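Segregation and condensation protein B (PDB 2Z99) probably takes part in chromosome segregation and condensation during cell division, as a winged-helix subunit of the bacterial SMC–ScpAB complex. Local coordinates at residues A[9-13]-A[14-18]. Sequence-based numbering, arbitrary orientation.
Sequences AELDA and DELKR
D12 N-caps helix 13-26, its carboxylate reaching forward to the backbone N-H of E15. The side-chain oxygen D12 OD1 accepts from E15 N at 2.9 Å, and that N-H comes in from above the carboxylate plane, 40° out of it. With chi1 at 64°, CG of D12 sits between its own backbone N and carbonyl carbon, which swings the acid over the start of the helix; D14 N lies 2.7 Å from the same OD1. The backbone of D12 also takes part: L16 N donates to D12 O at 3.0 Å, almost straight at 175°, while E15 N adds only a weak bond to that oxygen. One residue on, K17 N bonds to A13 O at 3.1 Å, continuing the i to i+4 pattern begun by L16.

L11, just ahead of the cap, packs against the first turn. Its CB rests 3.6 Å from CB of E15, and its CD1 reaches CD2 of L16 at 4.0 Å, the two leucine side chains crossing at about a right angle. Both leucines also touch T40 of helix 33-40, and L16 packs against R46 and K50 of helix 44-60.

Beyond the first shell, E15 OE2 forms a salt bridge with R18 NH1 at 2.7 Å, and E15 OE1 forms another with R81 of the second subunit. R18 NE in turn donates to the R61 carbonyl of that subunit, whose Y85 packs on L11 and F82 on E15. The cap and the subunit interface thus meet at E15: its backbone N-H is held by D12, while both carboxylate oxygens engage arginines, which should favour the ionised acid. The negative charge of D12 at the helix N-terminus would likewise be stabilised by the helix dipole.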
loop_
_atom_site.group_PDB
_atom_site.type_symbol
_atom_site.label_atom_id
_atom_site.label_comp_id
_atom_site.label_asym_id
_atom_site.label_seq_id
_atom_site.Cartn_x
_atom_site.Cartn_y
_atom_site.Cartn_z
ATOM N N ALA A 9 6.089 -23.907 -18.137
ATOM C CA ALA A 9 6.187 -23.304 -16.778
ATOM C C ALA A 9 5.038 -23.796 -15.898
ATOM O O ALA A 9 3.867 -23.672 -16.271
ATOM C CB ALA A 9 6.150 -21.779 -16.888
ATOM N N GLU A 10 5.373 -24.363 -14.739
ATOM C CA GLU A 10 4.353 -24.860 -13.818
ATOM C C GLU A 10 4.763 -24.699 -12.360
ATOM O O GLU A 10 5.909 -24.967 -11.987
ATOM C CB GLU A 10 4.040 -26.331 -14.093
ATOM C CG GLU A 10 2.552 -26.616 -14.292
ATOM C CD GLU A 10 1.657 -25.802 -13.363
ATOM O OE1 GLU A 10 1.498 -24.590 -13.603
ATOM O OE2 GLU A 10 1.116 -26.372 -12.392
ATOM N N LEU A 11 3.806 -24.278 -11.539
ATOM C CA LEU A 11 4.041 -24.039 -10.123
ATOM C C LEU A 11 3.280 -25.025 -9.242
ATOM O O LEU A 11 2.064 -25.156 -9.366
ATOM C CB LEU A 11 3.577 -22.626 -9.755
ATOM C CG LEU A 11 3.686 -21.509 -10.790
ATOM C CD1 LEU A 11 2.839 -20.327 -10.351
ATOM C CD2 LEU A 11 5.126 -21.104 -10.971
ATOM N N ASP A 12 3.988 -25.704 -8.345
ATOM C CA ASP A 12 3.320 -26.629 -7.450
ATOM C C ASP A 12 2.573 -25.805 -6.409
ATOM O O ASP A 12 2.673 -24.578 -6.389
ATOM C CB ASP A 12 4.319 -27.579 -6.773
ATOM C CG ASP A 12 5.307 -26.864 -5.873
ATOM O OD1 ASP A 12 4.877 -26.063 -5.019
ATOM O OD2 ASP A 12 6.524 -27.121 -6.004
ATOM N N ALA A 13 1.827 -26.483 -5.546
ATOM C CA ALA A 13 1.041 -25.823 -4.517
ATOM C C ALA A 13 1.825 -24.755 -3.781
ATOM O O ALA A 13 1.389 -23.608 -3.674
ATOM C CB ALA A 13 0.524 -26.849 -3.534
ATOM N N ASP A 14 2.985 -25.145 -3.267
ATOM C CA ASP A 14 3.841 -24.236 -2.522
ATOM C C ASP A 14 4.361 -23.049 -3.329
ATOM O O ASP A 14 4.563 -21.976 -2.778
ATOM C CB ASP A 14 5.009 -25.013 -1.902
ATOM C CG ASP A 14 4.626 -25.693 -0.600
ATOM O OD1 ASP A 14 3.418 -25.718 -0.274
ATOM O OD2 ASP A 14 5.532 -26.196 0.098
ATOM N N GLU A 15 4.584 -23.224 -4.623
ATOM C CA GLU A 15 5.056 -22.104 -5.430
ATOM C C GLU A 15 3.929 -21.120 -5.699
ATOM O O GLU A 15 4.100 -19.922 -5.558
ATOM C CB GLU A 15 5.638 -22.587 -6.757
ATOM C CG GLU A 15 7.128 -22.738 -6.717
ATOM C CD GLU A 15 7.825 -21.448 -6.338
ATOM O OE1 GLU A 15 7.745 -20.480 -7.124
ATOM O OE2 GLU A 15 8.447 -21.399 -5.250
ATOM N N LEU A 16 2.768 -21.638 -6.072
ATOM C CA LEU A 16 1.608 -20.801 -6.361
ATOM C C LEU A 16 1.298 -19.930 -5.149
ATOM O O LEU A 16 0.953 -18.754 -5.291
ATOM C CB LEU A 16 0.392 -21.672 -6.678
ATOM C CG LEU A 16 -0.633 -21.185 -7.712
ATOM C CD1 LEU A 16 -2.035 -21.353 -7.140
ATOM C CD2 LEU A 16 -0.372 -19.748 -8.093
ATOM N N LYS A 17 1.418 -20.513 -3.960
ATOM C CA LYS A 17 1.149 -19.783 -2.733
ATOM C C LYS A 17 2.123 -18.616 -2.602
ATOM O O LYS A 17 1.742 -17.520 -2.199
ATOM C CB LYS A 17 1.258 -20.718 -1.526
ATOM C CG LYS A 17 0.995 -20.050 -0.181
ATOM C CD LYS A 17 0.375 -21.049 0.798
ATOM C CE LYS A 17 0.259 -20.492 2.212
ATOM N NZ LYS A 17 1.565 -20.504 2.929
ATOM N N ARG A 18 3.379 -18.854 -2.962
ATOM C CA ARG A 18 4.395 -17.814 -2.877
ATOM C C ARG A 18 4.074 -16.673 -3.824
ATOM O O ARG A 18 3.952 -15.525 -3.401
ATOM C CB ARG A 18 5.762 -18.390 -3.215
ATOM C CG ARG A 18 6.174 -19.510 -2.290
ATOM C CD ARG A 18 7.559 -19.998 -2.621
ATOM N NE ARG A 18 8.020 -20.926 -1.603
ATOM C CZ ARG A 18 8.171 -22.232 -1.792
ATOM N NH1 ARG A 18 7.905 -22.781 -2.973
ATOM N NH2 ARG A 18 8.582 -22.988 -0.788
#